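Local coordinates for protein GntR family transcriptional regulator (Streptococcus agalactiae, PDB 7B5U) that binds the second messenger c-di-AMP through its RCK_C (TrkA-C) effector domain and probably acts as a DNA-binding transcription regulator of the GntR family, at residues 18-21 with 22-25; 24-27 with 28-32. All coordinates share one frame; numbering follows the deposited sequence.

Contact 1 of 2, residues 18-21 with 22-25. With 2BA ((2R,3R,3aS,5R,7aR,9R,10R,10aS,12R,14aR)-2,9-bis(6-amino-9H-purin-9-yl)octahydro-2H,7H-difuro[3,2-d:3',2'-j][1,3,7,9,2,8 ]tetraoxadiphosphacyclododecine-3,5,10,12-tetrol 5,12-dioxide), chain C.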
loop_
_atom_site.group_PDB
_atom_site.type_symbol
_atom_site.label_atom_id
_atom_site.label_comp_id
_atom_site.label_asym_id
_atom_site.label_seq_id
_atom_site.Cartn_x
_atom_site.Cartn_y
_atom_site.Cartn_z
ATOM N N GLY A 18 16.414 8.288 4.962
ATOM C CA GLY A 18 16.917 7.723 6.194
ATOM C C GLY A 18 15.863 7.523 7.258
ATOM O O GLY A 18 16.208 7.254 8.416
ATOM N N LYS A 19 14.593 7.668 6.911
ATOM C CA LYS A 19 13.478 7.437 7.810
ATOM C C LYS A 19 12.671 6.229 7.353
ATOM O O LYS A 19 12.691 5.841 6.180
ATOM C CB LYS A 19 12.581 8.675 7.866
ATOM C CG LYS A 19 13.285 9.918 8.398
ATOM C CD LYS A 19 12.338 10.742 9.252
ATOM C CE LYS A 19 12.980 12.029 9.745
ATOM N NZ LYS A 19 12.828 13.134 8.761
ATOM N N SER A 20 11.953 5.642 8.303
ATOM C CA SER A 20 11.069 4.537 7.990
ATOM C C SER A 20 9.740 5.053 7.443
ATOM O O SER A 20 9.326 6.187 7.690
ATOM C CB SER A 20 10.807 3.697 9.238
ATOM O OG SER A 20 9.981 4.400 10.146
ATOM N N ILE A 21 9.041 4.165 6.734
ATOM C CA ILE A 21 7.733 4.508 6.177
ATOM C C ILE A 21 6.766 4.923 7.278
ATOM O O ILE A 21 5.966 5.854 7.106
ATOM C CB ILE A 21 7.191 3.330 5.344
ATOM C CG1 ILE A 21 8.051 3.123 4.095
ATOM C CG2 ILE A 21 5.731 3.528 4.993
ATOM C CD1 ILE A 21 7.645 1.899 3.272
ATOM N N GLY A 22 6.825 4.243 8.422
ATOM C CA GLY A 22 5.960 4.590 9.536
ATOM C C GLY A 22 6.300 5.926 10.173
ATOM O O GLY A 22 5.402 6.680 10.561
ATOM N N GLU A 23 7.594 6.226 10.324
ATOM C CA GLU A 23 7.998 7.537 10.828
ATOM C C GLU A 23 7.515 8.638 9.902
ATOM O O GLU A 23 7.075 9.702 10.363
ATOM C CB GLU A 23 9.525 7.612 10.939
ATOM C CG GLU A 23 10.089 6.842 12.101
ATOM C CD GLU A 23 11.583 6.574 11.982
ATOM O OE1 GLU A 23 12.234 7.012 11.002
ATOM O OE2 GLU A 23 12.115 5.911 12.896
ATOM N N LEU A 24 7.619 8.413 8.591
ATOM C CA LEU A 24 7.165 9.397 7.617
ATOM C C LEU A 24 5.654 9.509 7.612
ATOM O O LEU A 24 5.121 10.575 7.275
ATOM C CB LEU A 24 7.652 9.015 6.224
ATOM C CG LEU A 24 9.167 9.067 6.045
ATOM C CD1 LEU A 24 9.543 8.512 4.688
ATOM C CD2 LEU A 24 9.672 10.489 6.199
ATOM N N ASN A 25 4.955 8.424 7.964
ATOM C CA ASN A 25 3.497 8.388 7.913
ATOM C C ASN A 25 3.001 8.623 6.480
ATOM O O ASN A 25 2.080 9.410 6.242
ATOM C CB ASN A 25 2.901 9.389 8.910
ATOM C CG ASN A 25 1.555 8.963 9.464
ATOM O OD1 ASN A 25 1.195 7.770 9.487
ATOM N ND2 ASN A 25 0.800 9.935 9.937
HETATM P P 2BA C . -2.267 4.600 8.536
HETATM O O1P 2BA C . -2.412 4.792 7.073
HETATM O O2P 2BA C . -3.094 5.458 9.434
HETATM O "O5'" 2BA C . -2.519 3.026 8.841
HETATM C "C5'" 2BA C . -2.645 2.591 10.176
HETATM C "C4'" 2BA C . -2.537 1.039 10.166
HETATM O "O4'" 2BA C . -3.566 0.535 9.485
HETATM C "C3'" 2BA C . -1.225 0.546 9.506
HETATM O "O3'" 2BA C . -0.238 0.501 10.471
HETATM C "C2'" 2BA C . -1.703 -0.812 8.934
HETATM O "O2'" 2BA C . -1.574 -1.890 9.955
HETATM C "C1'" 2BA C . -2.981 -0.601 8.564
HETATM N N9 2BA C . -3.171 -0.189 7.177
HETATM C C8 2BA C . -3.479 1.071 6.775
HETATM N N7 2BA C . -3.563 1.078 5.431
HETATM C C5 2BA C . -3.286 -0.189 5.029
HETATM C C6 2BA C . -3.224 -0.804 3.807
HETATM N N6 2BA C . -3.450 -0.145 2.559
HETATM N N1 2BA C . -2.943 -2.105 3.736
HETATM C C2 2BA C . -2.690 -2.830 4.857
HETATM N N3 2BA C . -2.764 -2.265 6.073
HETATM C C4 2BA C . -3.054 -0.949 6.105
HETATM P P1 2BA C . 1.356 0.448 10.052
HETATM O O1P1 2BA C . 1.610 -0.583 9.008
HETATM O O2P1 2BA C . 2.119 0.297 11.324
HETATM O "O5'1" 2BA C . 1.629 1.899 9.357
HETATM C "C5'1" 2BA C . 1.640 3.056 10.171
HETATM C "C4'1" 2BA C . 1.591 4.288 9.209
HETATM O "O4'1" 2BA C . 2.664 4.297 8.423
HETATM C "C3'1" 2BA C . 0.335 4.245 8.306
HETATM O "O3'1" 2BA C . -0.702 4.854 8.993
HETATM C "C2'1" 2BA C . 0.873 4.985 7.054
HETATM O "O2'1" 2BA C . 0.700 6.465 7.209
HETATM C "C1'1" 2BA C . 2.175 4.641 6.969
HETATM N N91 2BA C . 2.468 3.463 6.159
HETATM C C81 2BA C . 2.768 2.208 6.583
HETATM N N71 2BA C . 2.934 1.404 5.518
HETATM C C51 2BA C . 2.704 2.178 4.430
HETATM C C61 2BA C . 2.701 1.948 3.065
HETATM N N61 2BA C . 3.012 0.665 2.517
HETATM N N11 2BA C . 2.454 2.934 2.229
HETATM C C21 2BA C . 2.152 4.167 2.698
HETATM N N31 2BA C . 2.145 4.452 4.004
HETATM C C41 2BA C . 2.406 3.429 4.836
#
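A capping box opens the short helix 21-24 of this RCK_C domain: S20 at the N-cap and E23 three residues on exchange bonds between side chain and backbone. S20 OG accepts from E23 N at 3.0 Å; with chi1 at 71° the hydroxyl is tucked against the backbone, where it faces the first turn. In return E23, its CG anti to the carbonyl carbon (chi1 -75°) and the chain extended beyond, lays its carboxylate beside the backbone of S20, and S20 N donates to E23 OE1 at 3.0 Å with an N-H...O angle of 168°; the donor meets the oxygen from well above the carboxylate plane. The turn itself is closed by L24 N, 2.9 Å from S20 O, while the bond from N25 N to I21 O is weak. K19 crosses E23 and L24 at about a right angle, its CB 3.8 Å from L24 CD2, and its amine runs on to E15 O. On the ligand side, I21 CG2 lies 3.3 Å from C41 of one adenine of the c-di-AMP, and N25 OD1 accepts from the ribose hydroxyl O2'1 at 2.7 Å. S20 and E23 thus each supply a side-chain acceptor for the other's NH, fixing the first turn, whose I21 and N25 touch the nucleotide.

Contact 2 of 2, residues 24-27 with 28-32. With 2BA ((2R,3R,3aS,5R,7aR,9R,10R,10aS,12R,14aR)-2,9-bis(6-amino-9H-purin-9-yl)octahydro-2H,7H-difuro[3,2-d:3',2'-j][1,3,7,9,2,8 ]tetraoxadiphosphacyclododecine-3,5,10,12-tetrol 5,12-dioxide), chain C.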
loop_
_atom_site.group_PDB
_atom_site.type_symbol
_atom_site.label_atom_id
_atom_site.label_comp_id
_atom_site.label_asym_id
_atom_site.label_seq_id
_atom_site.Cartn_x
_atom_site.Cartn_y
_atom_site.Cartn_z
ATOM N N LEU A 24 7.619 8.413 8.591
ATOM C CA LEU A 24 7.165 9.397 7.617
ATOM C C LEU A 24 5.654 9.509 7.612
ATOM O O LEU A 24 5.121 10.575 7.275
ATOM C CB LEU A 24 7.652 9.015 6.224
ATOM C CG LEU A 24 9.167 9.067 6.045
ATOM C CD1 LEU A 24 9.543 8.512 4.688
ATOM C CD2 LEU A 24 9.672 10.489 6.199
ATOM N N ASN A 25 4.955 8.424 7.964
ATOM C CA ASN A 25 3.497 8.388 7.913
ATOM C C ASN A 25 3.001 8.623 6.480
ATOM O O ASN A 25 2.080 9.410 6.242
ATOM C CB ASN A 25 2.901 9.389 8.910
ATOM C CG ASN A 25 1.555 8.963 9.464
ATOM O OD1 ASN A 25 1.195 7.770 9.487
ATOM N ND2 ASN A 25 0.800 9.935 9.937
ATOM N N VAL A 26 3.602 7.890 5.527
ATOM C CA VAL A 26 3.540 8.259 4.105
ATOM C C VAL A 26 2.109 8.460 3.611
ATOM O O VAL A 26 1.824 9.464 2.956
ATOM C CB VAL A 26 4.300 7.250 3.228
ATOM C CG1 VAL A 26 4.042 7.520 1.739
ATOM C CG2 VAL A 26 5.784 7.303 3.521
ATOM N N TRP A 27 1.197 7.505 3.867
ATOM C CA TRP A 27 -0.147 7.634 3.294
ATOM C C TRP A 27 -0.802 8.947 3.708
ATOM O O TRP A 27 -1.490 9.587 2.902
ATOM C CB TRP A 27 -1.048 6.439 3.662
ATOM C CG TRP A 27 -2.371 6.535 2.937
ATOM C CD1 TRP A 27 -2.652 6.046 1.691
ATOM C CD2 TRP A 27 -3.565 7.213 3.376
ATOM N NE1 TRP A 27 -3.936 6.372 1.329
ATOM C CE2 TRP A 27 -4.520 7.088 2.344
ATOM C CE3 TRP A 27 -3.920 7.910 4.540
ATOM C CZ2 TRP A 27 -5.802 7.624 2.449
ATOM C CZ3 TRP A 27 -5.197 8.443 4.636
ATOM C CH2 TRP A 27 -6.123 8.296 3.598
ATOM N N HIS A 28 -0.613 9.359 4.964
ATOM C CA HIS A 28 -1.196 10.611 5.443
ATOM C C HIS A 28 -0.506 11.843 4.878
ATOM O O HIS A 28 -1.112 12.920 4.850
ATOM C CB HIS A 28 -1.186 10.639 6.967
ATOM C CG HIS A 28 -2.141 9.664 7.573
ATOM N ND1 HIS A 28 -3.489 9.929 7.691
ATOM C CD2 HIS A 28 -1.955 8.423 8.083
ATOM C CE1 HIS A 28 -4.094 8.890 8.236
ATOM N NE2 HIS A 28 -3.186 7.964 8.489
ATOM N N GLN A 29 0.747 11.712 4.440
ATOM C CA GLN A 29 1.462 12.857 3.887
ATOM C C GLN A 29 1.153 13.072 2.415
ATOM O O GLN A 29 1.113 14.217 1.956
ATOM C CB GLN A 29 2.971 12.651 4.008
ATOM C CG GLN A 29 3.468 12.479 5.411
ATOM C CD GLN A 29 3.464 13.766 6.201
ATOM O OE1 GLN A 29 3.147 14.832 5.681
ATOM N NE2 GLN A 29 3.814 13.673 7.475
ATOM N N THR A 30 0.968 11.983 1.656
ATOM C CA THR A 30 0.928 12.053 0.197
ATOM C C THR A 30 -0.248 11.329 -0.435
ATOM O O THR A 30 -0.435 11.457 -1.651
ATOM C CB THR A 30 2.192 11.443 -0.419
ATOM O OG1 THR A 30 2.217 10.038 -0.133
ATOM C CG2 THR A 30 3.454 12.139 0.108
ATOM N N GLY A 31 -1.001 10.528 0.322
ATOM C CA GLY A 31 -2.051 9.721 -0.261
ATOM C C GLY A 31 -1.584 8.461 -0.953
ATOM O O GLY A 31 -2.424 7.737 -1.508
ATOM N N ALA A 32 -0.291 8.161 -0.916
ATOM C CA ALA A 32 0.257 7.009 -1.617
ATOM C C ALA A 32 0.292 5.769 -0.740
ATOM O O ALA A 32 0.567 5.850 0.461
ATOM C CB ALA A 32 1.680 7.320 -2.065
HETATM P P 2BA C . -2.267 4.600 8.536
HETATM O O1P 2BA C . -2.412 4.792 7.073
HETATM O O2P 2BA C . -3.094 5.458 9.434
HETATM O "O5'" 2BA C . -2.519 3.026 8.841
HETATM C "C5'" 2BA C . -2.645 2.591 10.176
HETATM C "C4'" 2BA C . -2.537 1.039 10.166
HETATM O "O4'" 2BA C . -3.566 0.535 9.485
HETATM C "C3'" 2BA C . -1.225 0.546 9.506
HETATM O "O3'" 2BA C . -0.238 0.501 10.471
HETATM C "C2'" 2BA C . -1.703 -0.812 8.934
HETATM O "O2'" 2BA C . -1.574 -1.890 9.955
HETATM C "C1'" 2BA C . -2.981 -0.601 8.564
HETATM N N9 2BA C . -3.171 -0.189 7.177
HETATM C C8 2BA C . -3.479 1.071 6.775
HETATM N N7 2BA C . -3.563 1.078 5.431
HETATM C C5 2BA C . -3.286 -0.189 5.029
HETATM C C6 2BA C . -3.224 -0.804 3.807
HETATM N N6 2BA C . -3.450 -0.145 2.559
HETATM N N1 2BA C . -2.943 -2.105 3.736
HETATM C C2 2BA C . -2.690 -2.830 4.857
HETATM N N3 2BA C . -2.764 -2.265 6.073
HETATM C C4 2BA C . -3.054 -0.949 6.105
HETATM P P1 2BA C . 1.356 0.448 10.052
HETATM O O1P1 2BA C . 1.610 -0.583 9.008
HETATM O O2P1 2BA C . 2.119 0.297 11.324
HETATM O "O5'1" 2BA C . 1.629 1.899 9.357
HETATM C "C5'1" 2BA C . 1.640 3.056 10.171
HETATM C "C4'1" 2BA C . 1.591 4.288 9.209
HETATM O "O4'1" 2BA C . 2.664 4.297 8.423
HETATM C "C3'1" 2BA C . 0.335 4.245 8.306
HETATM O "O3'1" 2BA C . -0.702 4.854 8.993
HETATM C "C2'1" 2BA C . 0.873 4.985 7.054
HETATM O "O2'1" 2BA C . 0.700 6.465 7.209
HETATM C "C1'1" 2BA C . 2.175 4.641 6.969
HETATM N N91 2BA C . 2.468 3.463 6.159
HETATM C C81 2BA C . 2.768 2.208 6.583
HETATM N N71 2BA C . 2.934 1.404 5.518
HETATM C C51 2BA C . 2.704 2.178 4.430
HETATM C C61 2BA C . 2.701 1.948 3.065
HETATM N N61 2BA C . 3.012 0.665 2.517
HETATM N N11 2BA C . 2.454 2.934 2.229
HETATM C C21 2BA C . 2.152 4.167 2.698
HETATM N N31 2BA C . 2.145 4.452 4.004
HETATM C C41 2BA C . 2.406 3.429 4.836
#
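W27 and H28 meet as a T-shaped aromatic pair on helix 26-30, the short helix that lines the c-di-AMP pocket of the RCK_C domain. The edge of the indole six-membered ring points at the imidazole face, with centroids 5.0 Å apart and planes at 89°, and W27 CE3 sits over the centre of the imidazole. G31 CA packs on a face of the indole five-membered ring as a CH-pi contact. A32 O, for which the model offers no hydrogen-bond donor, lies 3.4 Å from W27 CA in a CH...O contact. Among the hydrogen bonds, V26 O gathers three donors: Q29 N and T30 OG1 from above the carbonyl plane, and T30 N at 3.0 Å nearly along the C=O direction. T30 OG1, held near V26 by a chi1 of 66°, also accepts from A32 N at 3.2 Å, an ST turn; G31 N bonds to W27 O at 2.8 Å. W27 NE1 donates to S46 O of the second subunit. Toward the ligand, W27 N donates weakly to adenine N31 at 3.2 Å. The phosphate is gripped in the plane of the imidazole, at its edge: H28 NE2 to O2P, 2.7 Å.

Overall arrangement
Contacts 1 and 2 follow each other along the chain, sharing L24 and N25, with centres 9 Å apart. Strand 19-20 leads into helix 21-24, N25 breaks it with a positive phi, and helix 26-30 begins at once, before the chain enters strand 33-39 of the four-stranded antiparallel sheet. I21 O and V26 CG2 pack together across the kink. Both contacts touch the same c-di-AMP, contact 1 beside an adenine and its ribose, contact 2 at that adenine and a phosphate. N25, W27 and H28 of the second subunit bond to the same ligand, so the two-helix element, used twice, ties the nucleotide into the dimer.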